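NAD(P)H dehydrogenase (quinone) (Deinococcus radiodurans, PDB 1YDG) catalyses the transfer of reducing equivalents from NADH or NADPH to quinones as an FMN-dependent homotetrameric oxidoreductase with a flavodoxin-like fold. Local coordinates at residues 10-15 and 95-100; 39-44 and 73-78; 91-96 and 132-137; 116-121 and 137-142; 152-157 and 164-169. All coordinates share one frame; numbering follows the deposited sequence.

Contact 1 of 5, residues 10-15 and 95-100; sequences AIVFYS and SQMRAF. With SO4 (sulfate ion), chain J.
Tyr14 and Gln96 meet flat against each other, the glutamine running over one face of the phenol ring. CB of Gln96 lies 3.9 Å from the centroid of the Tyr14 ring, a CH-pi contact. Farther out the chain bends at chi2 (95°), so that CD stays over the phenol and the amide stacks on it, the two planes 25° apart. The polar ends come close, Tyr14 OH to Gln96 NE2 3.0 Å, but the angle is too poor for a hydrogen bond. Both turn instead to one carboxylate, that of Glu45: NE2 bonds to OE1 and the phenol to OE2, while Ser16 OG gives the phenol a second partner.

The remaining contacts between strand and helix are van der Waals. CE of Met97, swung round by chi3 (79°), sits 3.7 Å from Val12 O, against the strand backbone. One turn on, Val12 and Phe100 reach tip to tip, with CG1 3.9 Å from Phe100 CE2.

Ser15 adds a polar contact to the bound sulfate, OG giving a 2.7 Å hydrogen bond to O4. The ion is also held by Ser16 N, Thr17 OG1, Thr19 N and Gly20 N, all FMN-binding residues, so it probably marks the place of the cofactor's phosphate.

Strand 8-13 lies in the sheet between strands 37-42 and 81-89. Helix 95-102 packs on one face of it, while Ile11 and Phe13 turn to helix 19-33 on the other; Ser95 N meets Asp102 of the second subunit.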
# COMPACT_ATOMS: atom_id res chain seq x y z
N ALA B 10 11.71 -21.32 -8.49
CA ALA B 10 10.52 -21.30 -9.33
C ALA B 10 10.21 -19.88 -9.75
O ALA B 10 10.01 -19.00 -8.89
CB ALA B 10 9.33 -21.86 -8.58
N ILE B 11 10.16 -19.66 -11.06
CA ILE B 11 9.70 -18.39 -11.65
C ILE B 11 8.28 -18.62 -12.13
O ILE B 11 8.08 -19.37 -13.09
CB ILE B 11 10.56 -17.95 -12.86
CG1 ILE B 11 12.07 -18.04 -12.57
CG2 ILE B 11 10.18 -16.56 -13.33
CD1 ILE B 11 12.53 -17.23 -11.41
N VAL B 12 7.31 -18.02 -11.44
CA VAL B 12 5.89 -18.16 -11.77
C VAL B 12 5.43 -16.80 -12.31
O VAL B 12 5.54 -15.76 -11.64
CB VAL B 12 5.03 -18.54 -10.54
CG1 VAL B 12 3.56 -18.65 -10.92
CG2 VAL B 12 5.51 -19.83 -9.93
N PHE B 13 4.99 -16.81 -13.57
CA PHE B 13 4.68 -15.57 -14.27
C PHE B 13 3.37 -15.71 -15.02
O PHE B 13 3.03 -16.79 -15.55
CB PHE B 13 5.81 -15.18 -15.23
CG PHE B 13 5.83 -16.00 -16.49
CD1 PHE B 13 5.23 -15.53 -17.65
CD2 PHE B 13 6.41 -17.26 -16.49
CE1 PHE B 13 5.22 -16.28 -18.79
CE2 PHE B 13 6.40 -18.03 -17.64
CZ PHE B 13 5.81 -17.55 -18.79
N TYR B 14 2.59 -14.63 -15.01
CA TYR B 14 1.49 -14.47 -15.94
C TYR B 14 1.92 -13.51 -17.04
O TYR B 14 2.61 -12.51 -16.77
CB TYR B 14 0.21 -13.96 -15.28
CG TYR B 14 -0.85 -13.80 -16.34
CD1 TYR B 14 -1.41 -14.92 -16.94
CD2 TYR B 14 -1.16 -12.55 -16.85
CE1 TYR B 14 -2.33 -14.78 -17.98
CE2 TYR B 14 -2.06 -12.40 -17.91
CZ TYR B 14 -2.64 -13.53 -18.47
OH TYR B 14 -3.52 -13.40 -19.50
N SER B 15 1.52 -13.80 -18.28
CA SER B 15 1.76 -12.91 -19.41
C SER B 15 0.61 -13.04 -20.41
O SER B 15 0.28 -14.16 -20.84
CB SER B 15 3.10 -13.26 -20.09
OG SER B 15 3.40 -12.31 -21.11
N SER B 95 -6.12 -10.99 -12.48
CA SER B 95 -6.97 -12.03 -11.90
C SER B 95 -6.37 -13.42 -12.12
O SER B 95 -6.55 -14.30 -11.28
CB SER B 95 -8.39 -11.97 -12.48
OG SER B 95 -8.39 -12.14 -13.88
N GLN B 96 -5.63 -13.61 -13.21
CA GLN B 96 -5.06 -14.91 -13.51
C GLN B 96 -4.02 -15.27 -12.44
O GLN B 96 -3.99 -16.40 -11.92
CB GLN B 96 -4.45 -14.94 -14.93
CG GLN B 96 -5.47 -14.85 -16.07
CD GLN B 96 -5.71 -13.43 -16.60
OE1 GLN B 96 -5.54 -12.44 -15.87
NE2 GLN B 96 -6.09 -13.33 -17.88
N MET B 97 -3.18 -14.30 -12.08
CA MET B 97 -2.22 -14.49 -11.03
C MET B 97 -2.93 -14.68 -9.69
O MET B 97 -2.62 -15.60 -8.95
CB MET B 97 -1.23 -13.33 -10.98
CG MET B 97 -0.25 -13.35 -9.79
SD MET B 97 0.87 -14.75 -9.73
CE MET B 97 2.15 -14.38 -10.91
N ARG B 98 -3.90 -13.82 -9.39
CA ARG B 98 -4.67 -14.00 -8.15
C ARG B 98 -5.38 -15.36 -8.10
O ARG B 98 -5.50 -15.94 -7.05
CB ARG B 98 -5.69 -12.89 -7.92
CG ARG B 98 -5.12 -11.47 -7.81
CD ARG B 98 -3.97 -11.31 -6.84
NE ARG B 98 -4.29 -11.76 -5.48
CZ ARG B 98 -3.56 -11.48 -4.40
NH1 ARG B 98 -2.47 -10.72 -4.48
NH2 ARG B 98 -3.94 -11.95 -3.21
N ALA B 99 -5.89 -15.84 -9.23
CA ALA B 99 -6.54 -17.16 -9.26
C ALA B 99 -5.57 -18.23 -8.84
O ALA B 99 -5.94 -19.12 -8.08
CB ALA B 99 -7.09 -17.46 -10.63
N PHE B 100 -4.32 -18.14 -9.31
CA PHE B 100 -3.26 -19.04 -8.91
C PHE B 100 -3.01 -18.94 -7.41
O PHE B 100 -2.96 -19.93 -6.71
CB PHE B 100 -1.95 -18.76 -9.66
CG PHE B 100 -0.82 -19.60 -9.16
CD1 PHE B 100 -0.88 -20.99 -9.29
CD2 PHE B 100 0.25 -19.03 -8.52
CE1 PHE B 100 0.16 -21.79 -8.79
CE2 PHE B 100 1.26 -19.81 -8.02
CZ PHE B 100 1.22 -21.19 -8.16
S SO4 J . 2.31 -8.84 -20.73
O1 SO4 J . 2.79 -8.61 -22.09
O2 SO4 J . 2.44 -7.63 -19.94
O3 SO4 J . 0.91 -9.25 -20.83
O4 SO4 J . 3.12 -9.87 -20.09

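Contact 2 of 5, residues 39-44 and 73-78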
# COMPACT_ATOMS: atom_id res chain seq x y z
N ARG B 39 12.79 -23.78 -12.44
CA ARG B 39 11.54 -24.01 -13.17
C ARG B 39 10.96 -22.68 -13.64
O ARG B 39 10.70 -21.81 -12.83
CB ARG B 39 10.49 -24.72 -12.31
CG ARG B 39 10.92 -26.10 -11.90
CD ARG B 39 9.82 -26.81 -11.14
NE ARG B 39 10.26 -28.15 -10.78
CZ ARG B 39 9.65 -28.95 -9.91
NH1 ARG B 39 8.53 -28.58 -9.31
NH2 ARG B 39 10.18 -30.14 -9.66
N LEU B 40 10.76 -22.56 -14.94
CA LEU B 40 9.98 -21.49 -15.53
C LEU B 40 8.56 -22.00 -15.76
O LEU B 40 8.36 -22.97 -16.50
CB LEU B 40 10.61 -21.09 -16.86
CG LEU B 40 9.91 -20.05 -17.74
CD1 LEU B 40 9.81 -18.76 -16.98
CD2 LEU B 40 10.71 -19.85 -19.02
N LEU B 41 7.60 -21.34 -15.14
CA LEU B 41 6.22 -21.83 -15.02
C LEU B 41 5.23 -20.72 -15.34
O LEU B 41 5.26 -19.64 -14.74
CB LEU B 41 5.97 -22.31 -13.59
CG LEU B 41 6.93 -23.40 -13.10
CD1 LEU B 41 6.96 -23.40 -11.59
CD2 LEU B 41 6.53 -24.76 -13.65
N LYS B 42 4.32 -21.00 -16.25
CA LYS B 42 3.32 -20.00 -16.61
C LYS B 42 2.06 -20.16 -15.77
O LYS B 42 1.67 -21.28 -15.37
CB LYS B 42 2.99 -20.07 -18.12
CG LYS B 42 2.20 -21.29 -18.52
CD LYS B 42 1.99 -21.43 -20.02
CE LYS B 42 1.18 -22.70 -20.33
NZ LYS B 42 1.48 -23.27 -21.68
N VAL B 43 1.41 -19.04 -15.51
CA VAL B 43 0.14 -19.04 -14.82
C VAL B 43 -0.98 -19.37 -15.82
O VAL B 43 -1.09 -18.76 -16.88
CB VAL B 43 -0.13 -17.66 -14.13
CG1 VAL B 43 -1.56 -17.56 -13.62
CG2 VAL B 43 0.85 -17.41 -12.98
N ARG B 44 -1.82 -20.31 -15.44
CA ARG B 44 -2.98 -20.71 -16.23
C ARG B 44 -3.80 -19.51 -16.69
O ARG B 44 -4.14 -18.60 -15.91
CB ARG B 44 -3.90 -21.66 -15.45
CG ARG B 44 -5.01 -22.22 -16.30
CD ARG B 44 -6.01 -23.03 -15.52
NE ARG B 44 -5.45 -24.33 -15.17
CZ ARG B 44 -6.17 -25.40 -14.81
NH1 ARG B 44 -7.50 -25.34 -14.72
NH2 ARG B 44 -5.54 -26.54 -14.51
N PRO B 73 0.48 -25.50 -7.25
CA PRO B 73 0.98 -25.32 -5.89
C PRO B 73 2.25 -26.13 -5.52
O PRO B 73 3.12 -25.61 -4.84
CB PRO B 73 -0.20 -25.73 -5.04
CG PRO B 73 -1.37 -25.37 -5.88
CD PRO B 73 -0.97 -25.77 -7.25
N ALA B 74 2.36 -27.37 -5.99
CA ALA B 74 3.53 -28.22 -5.73
C ALA B 74 4.86 -27.64 -6.20
O ALA B 74 5.93 -28.02 -5.69
CB ALA B 74 3.32 -29.61 -6.33
N ASP B 75 4.82 -26.75 -7.19
CA ASP B 75 6.00 -26.02 -7.62
C ASP B 75 6.54 -25.12 -6.50
O ASP B 75 7.77 -25.00 -6.31
CB ASP B 75 5.68 -25.18 -8.88
CG ASP B 75 5.45 -26.04 -10.14
OD1 ASP B 75 6.27 -26.95 -10.42
OD2 ASP B 75 4.45 -25.79 -10.85
N LEU B 76 5.63 -24.50 -5.75
CA LEU B 76 6.06 -23.67 -4.61
C LEU B 76 6.51 -24.52 -3.42
O LEU B 76 7.42 -24.13 -2.71
CB LEU B 76 4.98 -22.68 -4.20
CG LEU B 76 4.41 -21.80 -5.31
CD1 LEU B 76 3.65 -20.66 -4.72
CD2 LEU B 76 5.48 -21.27 -6.26
N GLU B 77 5.87 -25.68 -3.20
CA GLU B 77 6.33 -26.62 -2.17
C GLU B 77 7.76 -27.08 -2.50
O GLU B 77 8.60 -27.21 -1.60
CB GLU B 77 5.39 -27.82 -2.06
CG GLU B 77 5.83 -28.90 -1.06
CD GLU B 77 4.82 -30.05 -0.89
OE1 GLU B 77 3.64 -29.92 -1.28
OE2 GLU B 77 5.23 -31.12 -0.35
N TRP B 78 8.03 -27.32 -3.77
CA TRP B 78 9.35 -27.71 -4.24
C TRP B 78 10.38 -26.60 -4.09
O TRP B 78 11.52 -26.86 -3.68
CB TRP B 78 9.28 -28.17 -5.70
CG TRP B 78 10.60 -28.36 -6.38
CD1 TRP B 78 11.42 -29.44 -6.28
CD2 TRP B 78 11.27 -27.43 -7.24
NE1 TRP B 78 12.56 -29.24 -7.03
CE2 TRP B 78 12.48 -28.03 -7.65
CE3 TRP B 78 10.95 -26.15 -7.73
CZ2 TRP B 78 13.37 -27.39 -8.50
CZ3 TRP B 78 11.83 -25.53 -8.57
CH2 TRP B 78 13.04 -26.14 -8.94
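Arg39 lays its guanidinium flat on the indole of Trp78, the planes only 5° apart. CZ stands 3.6 Å from the centroid of the five-membered ring, a cation-pi contact, and CD covers the six-membered ring at 3.8 Å from its centroid. The arginine chain is extended from CG to NE, which lets it follow the indole from CG to the guanidinium.

At its edge the same guanidinium makes a salt bridge, NH1 to Asp75 OD1 at 3.0 Å. The carboxylate offers its anti lone pair; the oxygen sits 28° out of the guanidinium plane and the bond is bent, 137° at the hydrogen. Stack and ion pair together probably limit both the tilt and the rotation of the group. Leu41 meets the acid tip to tip, CD1 3.4 Å from Asp75 CG, packing its methyls against the carboxylate.

One shell farther out, Thr72 N bonds to Asp75 OD2 and steadies the acid from just before the helix. Arg39 and Leu41 are fixed by backbone bonds to Ile11 in the adjoining strand.

Helix 73-78 runs nearly antiparallel to strand 37-42 and leads into strand 81-89, skipping strand 8-13 between them: the beta-alpha-beta crossover of a flavodoxin-like three-layer sandwich.

Contact 3 of 5, residues 91-96 and 132-137; sequences GGATSQ and ETTLQT
Gly92 passes right over the helix backbone at Thr134, their CA atoms 4.4 Å apart. Gly91 has a positive phi (79°), and a CB there would come within 3.0 Å of Thr133 OG1, so bare glycine lets the loop come this near. Gly91 O faces the helix, 2.9 Å from Thr133 OG1. That hydroxyl is also near Gly130 O and bonds to Tyr167 OH of the third subunit.

The loop is the one that follows strand 81-89 in the flavodoxin-like fold, directly after the FMN-binding residues Thr88, Arg89 and Phe90. Thr134 ties helix 131-144 to this site, its OG1 hydrogen-bonded to Thr88 OG1 and to Gly130 O. The methyl of the same residue packs against the loop, CG2 3.6 Å from Gly92 O and 4.4 Å from Ala93 CB.

Thr137 reaches the loop through a water, which accepts from Ala93 N at 3.0 Å. The water is placed only 2.5 Å from Thr137 OG1, short for such a bond, so that leg is less certain. With OG1 between the backbone N and the carbonyl carbon (chi1 63°), the threonine hydroxyl in turn donates to Thr134 O at 2.7 Å, one turn back in the helix.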
# COMPACT_ATOMS: atom_id res chain seq x y z
N GLY B 91 -3.31 -1.35 -11.06
CA GLY B 91 -2.47 -1.26 -9.86
C GLY B 91 -2.45 -2.47 -8.95
O GLY B 91 -1.90 -2.40 -7.85
N GLY B 92 -3.05 -3.57 -9.41
CA GLY B 92 -2.98 -4.86 -8.74
C GLY B 92 -2.49 -5.92 -9.73
O GLY B 92 -2.21 -5.63 -10.89
N ALA B 93 -2.33 -7.14 -9.26
CA ALA B 93 -1.97 -8.21 -10.16
C ALA B 93 -3.18 -8.63 -11.00
O ALA B 93 -4.31 -8.32 -10.67
CB ALA B 93 -1.41 -9.39 -9.37
N THR B 94 -2.94 -9.32 -12.11
CA THR B 94 -4.02 -9.86 -12.91
C THR B 94 -4.85 -10.86 -12.12
O THR B 94 -4.33 -11.57 -11.24
CB THR B 94 -3.49 -10.60 -14.14
OG1 THR B 94 -2.62 -11.66 -13.72
CG2 THR B 94 -2.74 -9.63 -15.07
N SER B 95 -6.12 -10.99 -12.48
CA SER B 95 -6.97 -12.03 -11.90
C SER B 95 -6.37 -13.42 -12.12
O SER B 95 -6.55 -14.30 -11.28
CB SER B 95 -8.39 -11.97 -12.48
OG SER B 95 -8.39 -12.14 -13.88
N GLN B 96 -5.63 -13.61 -13.21
CA GLN B 96 -5.06 -14.91 -13.51
C GLN B 96 -4.02 -15.27 -12.44
O GLN B 96 -3.99 -16.40 -11.92
CB GLN B 96 -4.45 -14.94 -14.93
CG GLN B 96 -5.47 -14.85 -16.07
CD GLN B 96 -5.71 -13.43 -16.60
OE1 GLN B 96 -5.54 -12.44 -15.87
NE2 GLN B 96 -6.09 -13.33 -17.88
N GLU B 132 4.38 -0.20 -9.04
CA GLU B 132 4.84 -0.26 -7.66
C GLU B 132 3.78 -0.84 -6.77
O GLU B 132 4.07 -1.68 -5.93
CB GLU B 132 5.25 1.12 -7.13
CG GLU B 132 6.49 1.64 -7.77
CD GLU B 132 6.97 2.97 -7.20
OE1 GLU B 132 8.03 3.41 -7.68
OE2 GLU B 132 6.36 3.56 -6.29
N THR B 133 2.53 -0.44 -6.97
CA THR B 133 1.48 -0.98 -6.14
C THR B 133 1.29 -2.48 -6.45
O THR B 133 1.00 -3.26 -5.54
CB THR B 133 0.19 -0.15 -6.19
OG1 THR B 133 -0.28 -0.06 -7.54
CG2 THR B 133 0.45 1.29 -5.64
N THR B 134 1.51 -2.89 -7.71
CA THR B 134 1.32 -4.30 -8.10
C THR B 134 2.33 -5.14 -7.37
O THR B 134 1.98 -6.18 -6.83
CB THR B 134 1.48 -4.53 -9.61
OG1 THR B 134 0.51 -3.74 -10.32
CG2 THR B 134 1.29 -6.00 -9.98
N LEU B 135 3.58 -4.67 -7.33
CA LEU B 135 4.61 -5.36 -6.58
C LEU B 135 4.26 -5.42 -5.09
O LEU B 135 4.33 -6.48 -4.46
CB LEU B 135 5.96 -4.68 -6.78
CG LEU B 135 6.45 -4.66 -8.23
CD1 LEU B 135 7.62 -3.72 -8.38
CD2 LEU B 135 6.84 -6.08 -8.68
N GLN B 136 3.88 -4.29 -4.52
CA GLN B 136 3.47 -4.22 -3.12
C GLN B 136 2.40 -5.26 -2.77
O GLN B 136 2.53 -5.96 -1.77
CB GLN B 136 2.94 -2.83 -2.78
CG GLN B 136 2.33 -2.71 -1.38
CD GLN B 136 1.79 -1.29 -1.07
OE1 GLN B 136 0.77 -0.85 -1.62
NE2 GLN B 136 2.47 -0.60 -0.18
N THR B 137 1.35 -5.34 -3.57
CA THR B 137 0.28 -6.30 -3.30
C THR B 137 0.81 -7.73 -3.29
O THR B 137 0.35 -8.58 -2.51
CB THR B 137 -0.88 -6.20 -4.29
OG1 THR B 137 -0.43 -6.52 -5.61
CG2 THR B 137 -1.47 -4.81 -4.31
O HOH W 1 -2.18 -8.18 -6.40

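Contact 4 of 5, residues 116-121 and 137-142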
# COMPACT_ATOMS: atom_id res chain seq x y z
N LYS B 116 10.33 -19.61 2.58
CA LYS B 116 10.87 -19.58 1.23
C LYS B 116 11.16 -18.12 0.89
O LYS B 116 10.47 -17.23 1.38
CB LYS B 116 9.87 -20.18 0.24
CG LYS B 116 9.65 -21.66 0.44
CD LYS B 116 8.37 -22.14 -0.21
CE LYS B 116 8.03 -23.57 0.24
NZ LYS B 116 9.04 -24.60 -0.18
N THR B 117 12.21 -17.87 0.12
CA THR B 117 12.46 -16.49 -0.30
C THR B 117 11.50 -16.12 -1.41
O THR B 117 11.05 -16.99 -2.15
CB THR B 117 13.89 -16.23 -0.73
OG1 THR B 117 14.20 -17.04 -1.85
CG2 THR B 117 14.87 -16.52 0.42
N PHE B 118 11.20 -14.83 -1.49
CA PHE B 118 10.21 -14.30 -2.39
C PHE B 118 10.61 -12.93 -2.89
O PHE B 118 10.94 -12.05 -2.09
CB PHE B 118 8.89 -14.13 -1.68
CG PHE B 118 7.79 -13.69 -2.58
CD1 PHE B 118 7.07 -14.62 -3.33
CD2 PHE B 118 7.49 -12.34 -2.74
CE1 PHE B 118 6.04 -14.22 -4.19
CE2 PHE B 118 6.46 -11.92 -3.59
CZ PHE B 118 5.75 -12.87 -4.33
N SER B 119 10.55 -12.74 -4.20
CA SER B 119 10.60 -11.40 -4.79
C SER B 119 9.64 -11.37 -5.98
O SER B 119 9.09 -12.40 -6.37
CB SER B 119 12.02 -11.04 -5.22
OG SER B 119 12.34 -11.59 -6.47
N ALA B 120 9.41 -10.18 -6.51
CA ALA B 120 8.38 -10.01 -7.52
C ALA B 120 8.80 -9.05 -8.62
O ALA B 120 9.71 -8.24 -8.45
CB ALA B 120 7.08 -9.54 -6.85
N MET B 121 8.11 -9.15 -9.76
CA MET B 121 8.39 -8.35 -10.95
C MET B 121 7.07 -8.01 -11.59
O MET B 121 6.06 -8.71 -11.38
CB MET B 121 9.23 -9.10 -11.98
CG MET B 121 10.57 -9.59 -11.50
SD MET B 121 11.57 -10.39 -12.80
CE MET B 121 10.45 -11.61 -13.44
N THR B 137 1.35 -5.34 -3.57
CA THR B 137 0.28 -6.30 -3.30
C THR B 137 0.81 -7.73 -3.29
O THR B 137 0.35 -8.58 -2.51
CB THR B 137 -0.88 -6.20 -4.29
OG1 THR B 137 -0.43 -6.52 -5.61
CG2 THR B 137 -1.47 -4.81 -4.31
N LEU B 138 1.79 -8.00 -4.14
CA LEU B 138 2.40 -9.34 -4.22
C LEU B 138 3.27 -9.66 -3.01
O LEU B 138 3.24 -10.79 -2.49
CB LEU B 138 3.19 -9.48 -5.53
CG LEU B 138 2.32 -9.52 -6.80
CD1 LEU B 138 3.21 -9.54 -8.04
CD2 LEU B 138 1.35 -10.73 -6.81
N TYR B 139 4.03 -8.66 -2.54
CA TYR B 139 4.81 -8.84 -1.33
C TYR B 139 3.91 -9.01 -0.11
O TYR B 139 4.20 -9.87 0.74
CB TYR B 139 5.83 -7.71 -1.08
CG TYR B 139 7.02 -7.77 -2.02
CD1 TYR B 139 8.05 -8.68 -1.82
CD2 TYR B 139 7.12 -6.90 -3.09
CE1 TYR B 139 9.11 -8.75 -2.68
CE2 TYR B 139 8.20 -6.97 -3.97
CZ TYR B 139 9.19 -7.88 -3.76
OH TYR B 139 10.26 -7.94 -4.63
N MET B 140 2.82 -8.22 -0.03
CA MET B 140 1.91 -8.33 1.12
C MET B 140 1.33 -9.75 1.23
O MET B 140 1.26 -10.32 2.32
CB MET B 140 0.77 -7.31 1.09
CG MET B 140 1.18 -5.83 1.24
SD MET B 140 2.30 -5.39 2.60
CE MET B 140 3.85 -5.34 1.72
N THR B 141 0.91 -10.31 0.09
CA THR B 141 0.46 -11.72 0.02
C THR B 141 1.50 -12.70 0.54
O THR B 141 1.19 -13.61 1.33
CB THR B 141 0.05 -12.07 -1.45
OG1 THR B 141 -1.19 -11.43 -1.74
CG2 THR B 141 -0.09 -13.56 -1.67
N ALA B 142 2.75 -12.51 0.12
CA ALA B 142 3.83 -13.39 0.58
C ALA B 142 4.03 -13.32 2.09
O ALA B 142 4.46 -14.30 2.71
CB ALA B 142 5.12 -13.08 -0.15
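Phe118 and Tyr139 are brought together by different chi1 settings: CG of Phe118 is anti to its backbone N (-175°), while CG of Tyr139 is anti to its carbonyl carbon (-73°). They join strand 117-124 to helix 131-144, the first two elements of a beta-alpha-beta unit that closes with strand 148-149; strand and helix run almost antiparallel.

The rings form an offset edge-to-face pair. Phe118 turns its edge to the face of Tyr139, planes at 87° and centroids 5.7 Å apart, with CD2 3.8 Å from Tyr139 CD1. Over one face of the Phe118 ring sits the methyl of Ala142, its CB 3.7 Å from the centroid. Phe84, on strand 81-89, makes a further edge-to-face pair with the same phenylalanine.

Past the ring, Tyr139 reaches the strand backbone: Ala120 N donates to Tyr139 OH at 3.0 Å. The hydroxyl is probably also hydrogen-bonded, at a short distance, to Tyr167 O, so a single buried oxygen links strand, helix and the loop before strand 170-172. A phenylalanine in place of Tyr139 would probably keep the ring pair but leave Ala120 N and Tyr167 O each without this mate.

Nearer the FMN end of the strand the contact is carried by the Ala120 methyl. CB of Ala120 fits beside the tyrosine, 4.0 Å from Tyr139 CE2, and lies equally far, 4.0 Å, from Leu138 CD1.

Contact 5 of 5, residues 152-157 and 164-169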
# COMPACT_ATOMS: atom_id res chain seq x y z
N PRO B 152 15.17 -6.33 -4.58
CA PRO B 152 16.51 -5.89 -4.97
C PRO B 152 17.03 -4.62 -4.31
O PRO B 152 18.24 -4.46 -4.20
CB PRO B 152 16.37 -5.65 -6.48
CG PRO B 152 14.97 -5.45 -6.73
CD PRO B 152 14.21 -6.22 -5.69
N GLY B 153 16.15 -3.72 -3.89
CA GLY B 153 16.60 -2.39 -3.48
C GLY B 153 17.48 -1.79 -4.57
O GLY B 153 17.23 -1.99 -5.77
N TYR B 154 18.52 -1.08 -4.16
CA TYR B 154 19.47 -0.48 -5.10
C TYR B 154 20.83 -1.16 -5.00
O TYR B 154 21.87 -0.51 -5.16
CB TYR B 154 19.60 1.01 -4.83
CG TYR B 154 18.34 1.79 -5.10
CD1 TYR B 154 17.40 1.98 -4.10
CD2 TYR B 154 18.09 2.35 -6.35
CE1 TYR B 154 16.24 2.69 -4.33
CE2 TYR B 154 16.94 3.07 -6.59
CZ TYR B 154 16.02 3.23 -5.57
OH TYR B 154 14.87 3.94 -5.79
N THR B 155 20.83 -2.46 -4.77
CA THR B 155 22.08 -3.17 -4.50
C THR B 155 22.99 -3.32 -5.74
O THR B 155 24.13 -3.78 -5.59
CB THR B 155 21.81 -4.53 -3.81
OG1 THR B 155 20.86 -5.29 -4.57
CG2 THR B 155 21.28 -4.30 -2.40
N ASP B 156 22.52 -2.93 -6.92
CA ASP B 156 23.40 -2.74 -8.11
C ASP B 156 23.19 -1.34 -8.70
O ASP B 156 22.20 -0.68 -8.39
CB ASP B 156 23.12 -3.82 -9.16
CG ASP B 156 24.35 -4.15 -10.02
OD1 ASP B 156 24.74 -3.31 -10.86
OD2 ASP B 156 24.90 -5.26 -9.87
N GLU B 157 24.11 -0.88 -9.55
CA GLU B 157 23.92 0.42 -10.24
C GLU B 157 23.16 0.26 -11.55
O GLU B 157 23.05 1.21 -12.32
CB GLU B 157 25.24 1.15 -10.51
CG GLU B 157 25.10 2.69 -10.47
CD GLU B 157 26.13 3.44 -11.33
OE1 GLU B 157 27.28 2.94 -11.47
OE2 GLU B 157 25.78 4.53 -11.85
N GLY B 164 15.28 2.47 -11.80
CA GLY B 164 15.39 2.46 -10.34
C GLY B 164 14.16 1.91 -9.64
O GLY B 164 13.39 2.69 -9.07
N ASN B 165 13.96 0.59 -9.68
CA ASN B 165 12.86 0.02 -8.90
C ASN B 165 13.34 -0.88 -7.78
O ASN B 165 13.67 -2.03 -7.98
CB ASN B 165 11.80 -0.66 -9.77
CG ASN B 165 10.43 -0.80 -9.05
OD1 ASN B 165 10.35 -1.04 -7.82
ND2 ASN B 165 9.35 -0.66 -9.83
N PRO B 166 13.35 -0.35 -6.55
CA PRO B 166 13.85 -1.09 -5.42
C PRO B 166 12.94 -2.28 -5.03
O PRO B 166 13.39 -3.23 -4.41
CB PRO B 166 13.89 -0.02 -4.32
CG PRO B 166 12.83 0.91 -4.67
CD PRO B 166 12.84 0.98 -6.16
N TYR B 167 11.67 -2.22 -5.42
CA TYR B 167 10.70 -3.24 -4.99
C TYR B 167 10.79 -4.47 -5.87
O TYR B 167 10.42 -5.55 -5.46
CB TYR B 167 9.26 -2.70 -5.02
CG TYR B 167 9.03 -1.41 -4.25
CD1 TYR B 167 8.18 -0.43 -4.75
CD2 TYR B 167 9.67 -1.16 -3.03
CE1 TYR B 167 7.98 0.77 -4.07
CE2 TYR B 167 9.45 0.06 -2.33
CZ TYR B 167 8.61 1.00 -2.86
OH TYR B 167 8.37 2.18 -2.20
N GLY B 168 11.31 -4.28 -7.09
CA GLY B 168 11.39 -5.35 -8.06
C GLY B 168 11.40 -4.80 -9.47
O GLY B 168 10.94 -3.70 -9.73
N ALA B 169 11.92 -5.60 -10.39
CA ALA B 169 12.00 -5.21 -11.80
C ALA B 169 10.62 -4.84 -12.31
O ALA B 169 9.64 -5.52 -12.02
CB ALA B 169 12.58 -6.35 -12.65
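The excursion between strands 148-149 and 170-172 folds back on itself on either side of helix 157-162, and Gly153 meets Pro166 where its two ends pass. Gly153 N donates to Pro166 O at 2.9 Å, in the carbonyl plane and on a lone pair. In return Pro166 CA approaches Gly153 O at 3.5 Å, a CA-H...O contact to a buried oxygen that has no conventional partner in the model. Pro152 adds its ring, CD 3.4 Å from the same Pro166 O.

Tyr154 lies alongside Pro166, both side chains pointing the same way. Its CE1 touches Pro166 CB at 3.6 Å and its OH lies 3.6 Å from Pro166 CD. The ring also meets Trp108 of the fourth subunit edge-to-face. An alanine at Tyr154 would probably leave a gap beside Pro166 and deprive that tryptophan of its ring partner.

Asn165 shapes the returning loop: OD1 accepts from Tyr167 N at 3.0 Å, an Asx turn, while ND2 bonds to Ser170. Tyr167 OH bonds to Thr133 OG1 of the third subunit and to His144 NE2 of the fourth, an FMN-binding residue. An insertion interrupting the last strand position of the sheet is consistent with long-chain flavodoxins.

In the fold
Contacts 1 to 4 all reach one mixed, mainly parallel sheet, whose strands 37-42, 8-13, 81-89 and 117-124 lie side by side in that order. Contact 2 is nested within the chain loop that contact 1 closes, and their centres are 9 Å apart. Contact 3 shares helix 95-102 with contact 1 and helix 131-144 with contact 4; its segments alternate with those of contact 4 along the sequence. Contact 5 comes last, its centre about 22 Å from that of contact 1, yet Tyr139 and Tyr167 link it to contact 4. All but contact 2 also touch other subunits, so the FMN-binding sheet is built into the tetramer.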